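Local atomic coordinates of conserved hypothetical protein (Agrobacterium tumefaciens, PDB entry 2FEX), a protein that is of unknown function but belongs to the DJ-1/PfpI superfamily, whose members include stress-response proteins, proteases and amidotransferase-like enzymes. Residues Leu67-Gly72 / Ala81-Leu86; Gly85-Phe90 / Gly108-Leu113; Leu96-Cys101 / Val163-Ser168. All coordinates share one frame; numbering follows the deposited sequence. Where two conformers were deposited one is given.

Contact 1: Leu67-Gly72 / Ala81-Leu86; sequences LVIPGG and ADLGGL
L67 and L86 meet through their branched ends, the first reaching out from strand 66-69 and the second from helix 84-92. Along L67, CB lies against the ring of F90, one turn further along the helix, at 3.8 Å from F90 CD2. From there CG, anti to the backbone N (chi1 171°), divides into two methyls that share L86. L67 CD2 makes the nearer approach, 3.8 Å from the branch carbon L86 CG, while both L67 methyls, CD1 and CD2, lie 4.1 Å from L86 CD2. One leucine fork thus runs slantwise over the other, with no polar atom in the interface.

Strand 66-69 is a central strand of the largely parallel sheet of this DJ-1/PfpI fold, and helix 84-92 belongs to the connection of a beta-alpha-beta crossover to its parallel neighbour, strand 96-100. L67 and I69 point to the helix layer, whereas V68 points to the other side of the sheet and packs on F161 and I165 of helix 158-168.

Two residues along the strand, I69 and L83 approach end on, I69 CD1 standing 4.0 Å from L83 CD1. Helix 102-109 packs beside them, A103 and L107 touching I69 and A106 touching L83; Y56 packs on L83 as well. The turn carrying L83 into the helix is fixed by a capping bond: G84 N donates to D82 OD1 over 3.0 Å, nearly straight at 162°, and meets the oxygen from above the carboxylate plane, 39° out of it.

Contact 2: Gly85-Phe90 / Gly108-Leu113; sequences GLVKRF and GGTGVL
An ST turn at the C-terminal end region of helix 102-109 brings T110 against V87, so that the turn and helix 84-92 meet on one side of the DJ-1/PfpI sheet. The V87 methyl CG1, anti to the backbone N, extends to T110 OG1 at 4.0 Å, and the two short side chains lie at about a right angle. This is van der Waals contact, since the hydroxyl has its polar partners elsewhere: it donates to the carbonyl O of L107 and accepts from V112 N.

With chi1 at 73°, T110 OG1 sits between its own backbone N and carbonyl carbon, where it serves both partners. The chain turns through G111, whose positive phi of 89° breaks the helical path, and G111 N still donates to G108 O at 3.1 Å. V112, in the conformer described, then comes back beside V87 in a long contact, V87 CG1 to V112 CB at 4.4 Å. L107 touches both valines, and V150 of strand 150-153 packs on V112. The bond that closes the turn, V112 N to T110 OG1, measures 3.2 Å with an N-H...O angle of 154°.

Contact 3: Leu96-Cys101 / Val163-Ser168; sequences LVAGIC and VEILKS
L96 has its CG anti to the backbone N (chi1 173°), which carries both methyls to helix 158-168; on that helix I165 has CG1 anti to its carbonyl carbon (chi1 -70°), sending CD1 to the strand and leaving CG2 to face L96. The contact joins a central parallel strand of the DJ-1/PfpI alpha/beta fold to the helix layer across the sheet from helix 84-92. Strand 96-100 and the segment 163-168 run almost exactly antiparallel, at 179°, with axes 9.9 Å apart at closest approach.

At its C-terminal end the strand delivers C101, at the N-cap position before helix 102-109 and with positive phi. This strained strand-to-helix turn is consistent with the nucleophile elbow of DJ-1 relatives, and the C101 side chain touches E16 and N121. At the opposite end of the strand S168 lies against L96, S168 CB 3.7 Å from L96 CD2, but the serine end of the contact is less certain because two conformers were deposited.

I165 divides its branches between two strand residues. Its short branch places I165 CG2 at 4.0 Å from L96 CD2, and the same L96 methyl also rests 3.8 Å from the backbone atom I165 O. F161, one turn earlier on the helix, touches A98 and I100, and V151 of the next strand packs beside L96 and A98, adding to the burial of A98. The long branch of I165 lies over this small side chain, I165 CG1 and CD1 both standing 3.8 Å from A98 CB.

Contacts 1 and 2, with centres about 8 Å apart, share G85 and L86 of helix 84-92 and adjoin where I69 CD1 comes within 4.3 Å of V87 CG2. Contact 3 lies on the other side of the same sheet, its centre about 13 Å from that of contact 1 and about 14 Å from that of contact 2. The sheet itself ties them together: I69 N and A98 O, 2.7 Å apart, probably pair between neighbouring strands. F90 CB of contact 2 packs 3.9 Å from V97 CG2 of the strand of contact 3. C101, in a turn that resembles the nucleophile elbow of the family, sits where strand 96-100 enters helix 102-109, which leads to contact 2.

Contact 1: Leu67-Gly72 / Ala81-Leu86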
loop_
_atom_site.group_PDB
_atom_site.type_symbol
_atom_site.label_atom_id
_atom_site.label_comp_id
_atom_site.label_asym_id
_atom_site.label_seq_id
_atom_site.Cartn_x
_atom_site.Cartn_y
_atom_site.Cartn_z
ATOM N N LEU A 67 -5.700 -12.155 -12.665
ATOM C CA LEU A 67 -5.055 -10.933 -13.171
ATOM C C LEU A 67 -5.633 -9.766 -12.386
ATOM O O LEU A 67 -6.851 -9.509 -12.383
ATOM C CB LEU A 67 -5.402 -10.761 -14.638
ATOM C CG LEU A 67 -5.000 -9.438 -15.262
ATOM C CD1 LEU A 67 -3.433 -9.386 -15.283
ATOM C CD2 LEU A 67 -5.579 -9.317 -16.696
ATOM N N VAL A 68 -4.760 -9.050 -11.689
ATOM C CA VAL A 68 -5.193 -7.962 -10.776
ATOM C C VAL A 68 -4.567 -6.683 -11.278
ATOM O O VAL A 68 -3.343 -6.627 -11.466
ATOM C CB VAL A 68 -4.730 -8.231 -9.330
ATOM C CG1 VAL A 68 -5.041 -7.030 -8.429
ATOM C CG2 VAL A 68 -5.419 -9.505 -8.802
ATOM N N ILE A 69 -5.414 -5.693 -11.549
ATOM C CA ILE A 69 -4.953 -4.440 -12.179
ATOM C C ILE A 69 -5.182 -3.256 -11.214
ATOM O O ILE A 69 -6.325 -2.825 -11.026
ATOM C CB ILE A 69 -5.632 -4.214 -13.551
ATOM C CG1 ILE A 69 -5.596 -5.481 -14.399
ATOM C CG2 ILE A 69 -4.981 -3.016 -14.235
ATOM C CD1 ILE A 69 -6.406 -5.300 -15.699
ATOM N N PRO A 70 -4.104 -2.732 -10.574
ATOM C CA PRO A 70 -4.294 -1.543 -9.726
ATOM C C PRO A 70 -4.539 -0.284 -10.589
ATOM O O PRO A 70 -4.125 -0.211 -11.791
ATOM C CB PRO A 70 -2.931 -1.344 -8.995
ATOM C CG PRO A 70 -1.913 -2.044 -9.990
ATOM C CD PRO A 70 -2.718 -3.241 -10.585
ATOM N N GLY A 71 -5.162 0.727 -9.998
ATOM C CA GLY A 71 -5.273 2.008 -10.666
ATOM C C GLY A 71 -4.024 2.848 -10.551
ATOM O O GLY A 71 -2.918 2.308 -10.277
ATOM N N GLY A 72 -4.187 4.169 -10.779
ATOM C CA GLY A 72 -2.997 5.021 -10.832
ATOM C C GLY A 72 -3.230 6.065 -11.905
ATOM O O GLY A 72 -4.379 6.191 -12.389
ATOM N N ALA A 81 -1.802 1.652 -20.811
ATOM C CA ALA A 81 -1.671 0.478 -21.665
ATOM C C ALA A 81 -3.025 0.035 -22.212
ATOM O O ALA A 81 -4.013 0.120 -21.527
ATOM C CB ALA A 81 -1.028 -0.648 -20.890
ATOM N N ASP A 82 -3.031 -0.523 -23.437
ATOM C CA ASP A 82 -4.238 -1.153 -23.961
ATOM C C ASP A 82 -4.383 -2.510 -23.252
ATOM O O ASP A 82 -3.495 -3.359 -23.370
ATOM C CB ASP A 82 -4.034 -1.366 -25.482
ATOM C CG ASP A 82 -5.170 -2.106 -26.160
ATOM O OD1 ASP A 82 -6.191 -2.462 -25.550
ATOM O OD2 ASP A 82 -5.015 -2.292 -27.423
ATOM N N LEU A 83 -5.492 -2.700 -22.554
ATOM C CA LEU A 83 -5.685 -3.918 -21.746
ATOM C C LEU A 83 -6.537 -4.955 -22.463
ATOM O O LEU A 83 -6.716 -6.047 -21.924
ATOM C CB LEU A 83 -6.366 -3.568 -20.408
ATOM C CG LEU A 83 -5.519 -2.631 -19.514
ATOM C CD1 LEU A 83 -6.381 -2.291 -18.270
ATOM C CD2 LEU A 83 -4.268 -3.347 -19.079
ATOM N N GLY A 84 -7.081 -4.621 -23.630
ATOM C CA GLY A 84 -8.122 -5.485 -24.249
ATOM C C GLY A 84 -7.632 -6.934 -24.467
ATOM O O GLY A 84 -8.336 -7.909 -24.055
ATOM N N GLY A 85 -6.457 -7.077 -25.095
ATOM C CA GLY A 85 -5.901 -8.422 -25.433
ATOM C C GLY A 85 -5.604 -9.231 -24.173
ATOM O O GLY A 85 -5.983 -10.397 -24.070
ATOM N N LEU A 86 -4.940 -8.589 -23.213
ATOM C CA LEU A 86 -4.569 -9.232 -21.936
ATOM C C LEU A 86 -5.831 -9.680 -21.192
ATOM O O LEU A 86 -5.935 -10.836 -20.755
ATOM C CB LEU A 86 -3.792 -8.218 -21.093
ATOM C CG LEU A 86 -3.356 -8.713 -19.729
ATOM C CD1 LEU A 86 -2.433 -9.973 -19.790
ATOM C CD2 LEU A 86 -2.640 -7.662 -18.943
#

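Contact 2: Gly85-Phe90 / Gly108-Leu113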
loop_
_atom_site.group_PDB
_atom_site.type_symbol
_atom_site.label_atom_id
_atom_site.label_comp_id
_atom_site.label_asym_id
_atom_site.label_seq_id
_atom_site.Cartn_x
_atom_site.Cartn_y
_atom_site.Cartn_z
ATOM N N GLY A 85 -6.457 -7.077 -25.095
ATOM C CA GLY A 85 -5.901 -8.422 -25.433
ATOM C C GLY A 85 -5.604 -9.231 -24.173
ATOM O O GLY A 85 -5.983 -10.397 -24.070
ATOM N N LEU A 86 -4.940 -8.589 -23.213
ATOM C CA LEU A 86 -4.569 -9.232 -21.936
ATOM C C LEU A 86 -5.831 -9.680 -21.192
ATOM O O LEU A 86 -5.935 -10.836 -20.755
ATOM C CB LEU A 86 -3.792 -8.218 -21.093
ATOM C CG LEU A 86 -3.356 -8.713 -19.729
ATOM C CD1 LEU A 86 -2.433 -9.973 -19.790
ATOM C CD2 LEU A 86 -2.640 -7.662 -18.943
ATOM N N VAL A 87 -6.813 -8.789 -21.084
ATOM C CA VAL A 87 -8.016 -9.154 -20.344
ATOM C C VAL A 87 -8.754 -10.311 -21.031
ATOM O O VAL A 87 -9.174 -11.271 -20.363
ATOM C CB VAL A 87 -8.900 -7.922 -20.149
ATOM C CG1 VAL A 87 -10.309 -8.294 -19.660
ATOM C CG2 VAL A 87 -8.229 -6.987 -19.170
ATOM N N LYS A 88 -8.898 -10.208 -22.346
ATOM C CA LYS A 88 -9.567 -11.287 -23.134
ATOM C C LYS A 88 -8.848 -12.638 -22.958
ATOM O O LYS A 88 -9.499 -13.657 -22.781
ATOM C CB LYS A 88 -9.735 -10.891 -24.593
ATOM C CG LYS A 88 -10.476 -11.966 -25.442
ATOM C CD LYS A 88 -10.814 -11.440 -26.810
ATOM C CE LYS A 88 -11.450 -12.511 -27.718
ATOM N NZ LYS A 88 -12.393 -13.464 -27.034
ATOM N N ARG A 89 -7.518 -12.628 -23.024
ATOM C CA ARG A 89 -6.704 -13.829 -22.814
ATOM C C ARG A 89 -7.093 -14.521 -21.501
ATOM O O ARG A 89 -7.307 -15.715 -21.463
ATOM C CB ARG A 89 -5.191 -13.473 -22.846
ATOM C CG ARG A 89 -4.178 -14.625 -22.751
ATOM C CD ARG A 89 -2.663 -14.160 -22.848
ATOM N NE ARG A 89 -2.489 -12.925 -23.614
ATOM C CZ ARG A 89 -1.643 -11.955 -23.296
ATOM N NH1 ARG A 89 -0.870 -12.062 -22.254
ATOM N NH2 ARG A 89 -1.564 -10.869 -24.036
ATOM N N PHE A 90 -7.162 -13.736 -20.435
ATOM C CA PHE A 90 -7.519 -14.250 -19.103
ATOM C C PHE A 90 -8.983 -14.680 -18.983
ATOM O O PHE A 90 -9.291 -15.768 -18.453
ATOM C CB PHE A 90 -7.082 -13.236 -18.027
ATOM C CG PHE A 90 -5.656 -13.400 -17.651
ATOM C CD1 PHE A 90 -4.641 -12.986 -18.526
ATOM C CD2 PHE A 90 -5.312 -14.130 -16.478
ATOM C CE1 PHE A 90 -3.269 -13.205 -18.180
ATOM C CE2 PHE A 90 -3.994 -14.367 -16.118
ATOM C CZ PHE A 90 -2.945 -13.918 -16.975
ATOM N N GLY A 108 -14.098 -1.625 -17.688
ATOM C CA GLY A 108 -15.363 -1.314 -18.374
ATOM C C GLY A 108 -15.129 -1.053 -19.863
ATOM O O GLY A 108 -15.942 -1.404 -20.708
ATOM N N GLY A 109 -13.991 -0.448 -20.201
ATOM C CA GLY A 109 -13.682 -0.126 -21.624
ATOM C C GLY A 109 -13.357 -1.357 -22.489
ATOM O O GLY A 109 -13.421 -1.287 -23.725
ATOM N N THR A 110 -13.042 -2.484 -21.838
ATOM C CA THR A 110 -12.882 -3.779 -22.543
ATOM C C THR A 110 -14.189 -4.500 -22.812
ATOM O O THR A 110 -14.184 -5.548 -23.508
ATOM C CB THR A 110 -11.978 -4.777 -21.754
ATOM O OG1 THR A 110 -12.712 -5.277 -20.601
ATOM C CG2 THR A 110 -10.627 -4.114 -21.377
ATOM N N GLY A 111 -15.297 -4.003 -22.235
ATOM C CA GLY A 111 -16.599 -4.682 -22.336
ATOM C C GLY A 111 -16.872 -5.717 -21.244
ATOM O O GLY A 111 -18.015 -6.226 -21.148
ATOM N N VAL A 112 -15.863 -6.030 -20.410
ATOM C CA VAL A 112 -15.992 -7.117 -19.438
ATOM C C VAL A 112 -17.015 -6.820 -18.318
ATOM O O VAL A 112 -17.453 -7.722 -17.582
ATOM C CB VAL A 112 -14.603 -7.489 -18.861
ATOM C CG1 VAL A 112 -14.110 -6.447 -17.830
ATOM C CG2 VAL A 112 -14.633 -8.874 -18.290
ATOM N N LEU A 113 -17.364 -5.535 -18.152
ATOM C CA LEU A 113 -18.364 -5.192 -17.116
ATOM C C LEU A 113 -19.799 -5.157 -17.672
ATOM O O LEU A 113 -20.711 -4.762 -16.969
ATOM C CB LEU A 113 -18.028 -3.848 -16.455
ATOM C CG LEU A 113 -16.616 -3.723 -15.939
ATOM C CD1 LEU A 113 -16.383 -2.364 -15.213
ATOM C CD2 LEU A 113 -16.280 -4.925 -15.031
#

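Contact 3: Leu96-Cys101 / Val163-Ser168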
loop_
_atom_site.group_PDB
_atom_site.type_symbol
_atom_site.label_atom_id
_atom_site.label_comp_id
_atom_site.label_asym_id
_atom_site.label_seq_id
_atom_site.Cartn_x
_atom_site.Cartn_y
_atom_site.Cartn_z
ATOM N N LEU A 96 -10.078 -15.259 -12.984
ATOM C CA LEU A 96 -10.470 -14.021 -12.298
ATOM C C LEU A 96 -9.762 -12.809 -12.905
ATOM O O LEU A 96 -8.545 -12.867 -13.103
ATOM C CB LEU A 96 -10.016 -14.120 -10.822
ATOM C CG LEU A 96 -10.163 -12.874 -9.955
ATOM C CD1 LEU A 96 -11.673 -12.499 -9.923
ATOM C CD2 LEU A 96 -9.666 -13.200 -8.526
ATOM N N VAL A 97 -10.510 -11.744 -13.182
ATOM C CA VAL A 97 -9.889 -10.455 -13.583
ATOM C C VAL A 97 -10.370 -9.408 -12.558
ATOM O O VAL A 97 -11.570 -9.373 -12.301
ATOM C CB VAL A 97 -10.259 -10.045 -15.015
ATOM C CG1 VAL A 97 -9.757 -8.634 -15.306
ATOM C CG2 VAL A 97 -9.595 -11.030 -15.975
ATOM N N ALA A 98 -9.471 -8.624 -11.955
ATOM C CA ALA A 98 -9.885 -7.712 -10.850
ATOM C C ALA A 98 -9.281 -6.360 -11.217
ATOM O O ALA A 98 -8.074 -6.283 -11.608
ATOM C CB ALA A 98 -9.307 -8.156 -9.524
ATOM N N GLY A 99 -10.071 -5.303 -11.058
ATOM C CA GLY A 99 -9.572 -3.953 -11.331
ATOM C C GLY A 99 -10.118 -3.001 -10.297
ATOM O O GLY A 99 -11.292 -3.083 -9.934
ATOM N N ILE A 100 -9.235 -2.105 -9.838
ATOM C CA ILE A 100 -9.610 -1.120 -8.806
ATOM C C ILE A 100 -9.366 0.307 -9.326
ATOM O O ILE A 100 -8.398 0.593 -10.143
ATOM C CB ILE A 100 -8.863 -1.453 -7.493
ATOM C CG1 ILE A 100 -9.161 -0.385 -6.419
ATOM C CG2 ILE A 100 -7.312 -1.526 -7.768
ATOM C CD1 ILE A 100 -8.775 -0.903 -4.972
ATOM N N CYS A 101 -10.231 1.205 -8.887
ATOM C CA CYS A 101 -10.047 2.644 -9.121
ATOM C C CYS A 101 -10.070 2.924 -10.660
ATOM O O CYS A 101 -10.976 2.422 -11.385
ATOM C CB CYS A 101 -8.715 3.088 -8.430
ATOM S SG CYS A 101 -8.392 4.868 -8.266
ATOM N N VAL A 163 -10.081 -8.760 -0.162
ATOM C CA VAL A 163 -10.887 -9.863 0.416
ATOM C C VAL A 163 -11.640 -10.544 -0.754
ATOM O O VAL A 163 -11.687 -11.774 -0.813
ATOM C CB VAL A 163 -11.885 -9.311 1.433
ATOM C CG1 VAL A 163 -12.973 -10.355 1.736
ATOM C CG2 VAL A 163 -11.129 -8.792 2.687
ATOM N N GLU A 164 -12.207 -9.755 -1.686
ATOM C CA GLU A 164 -13.023 -10.383 -2.756
ATOM C C GLU A 164 -12.139 -11.198 -3.725
ATOM O O GLU A 164 -12.578 -12.232 -4.242
ATOM C CB GLU A 164 -13.844 -9.352 -3.531
ATOM C CG GLU A 164 -14.952 -8.701 -2.697
ATOM C CD GLU A 164 -16.063 -9.696 -2.265
ATOM O OE1 GLU A 164 -16.152 -10.868 -2.766
ATOM O OE2 GLU A 164 -16.859 -9.300 -1.380
ATOM N N ILE A 165 -10.888 -10.749 -3.938
ATOM C CA ILE A 165 -9.957 -11.501 -4.786
ATOM C C ILE A 165 -9.647 -12.816 -4.110
ATOM O O ILE A 165 -9.737 -13.904 -4.744
ATOM C CB ILE A 165 -8.664 -10.703 -5.019
ATOM C CG1 ILE A 165 -9.023 -9.513 -5.945
ATOM C CG2 ILE A 165 -7.535 -11.563 -5.618
ATOM C CD1 ILE A 165 -7.983 -8.386 -6.004
ATOM N N LEU A 166 -9.330 -12.741 -2.814
ATOM C CA LEU A 166 -9.055 -13.965 -2.066
ATOM C C LEU A 166 -10.250 -14.922 -2.005
ATOM O O LEU A 166 -10.065 -16.114 -2.193
ATOM C CB LEU A 166 -8.580 -13.639 -0.663
ATOM C CG LEU A 166 -7.205 -12.951 -0.646
ATOM C CD1 LEU A 166 -6.904 -12.600 0.781
ATOM C CD2 LEU A 166 -6.103 -13.842 -1.316
ATOM N N LYS A 167 -11.445 -14.390 -1.785
ATOM C CA LYS A 167 -12.642 -15.246 -1.799
ATOM C C LYS A 167 -12.828 -15.928 -3.151
ATOM O O LYS A 167 -13.115 -17.138 -3.196
ATOM C CB LYS A 167 -13.901 -14.451 -1.459
ATOM C CG LYS A 167 -13.939 -14.012 0.031
ATOM C CD LYS A 167 -15.255 -13.273 0.270
ATOM C CE LYS A 167 -15.497 -13.125 1.773
ATOM N NZ LYS A 167 -16.811 -12.464 2.095
ATOM N N SER A 168 -12.689 -15.161 -4.243
ATOM C CA SER A 168 -12.823 -15.724 -5.611
ATOM C C SER A 168 -11.890 -16.920 -5.827
ATOM O O SER A 168 -12.256 -17.928 -6.490
ATOM C CB SER A 168 -12.553 -14.676 -6.690
ATOM O OG SER A 168 -12.605 -15.260 -7.995
#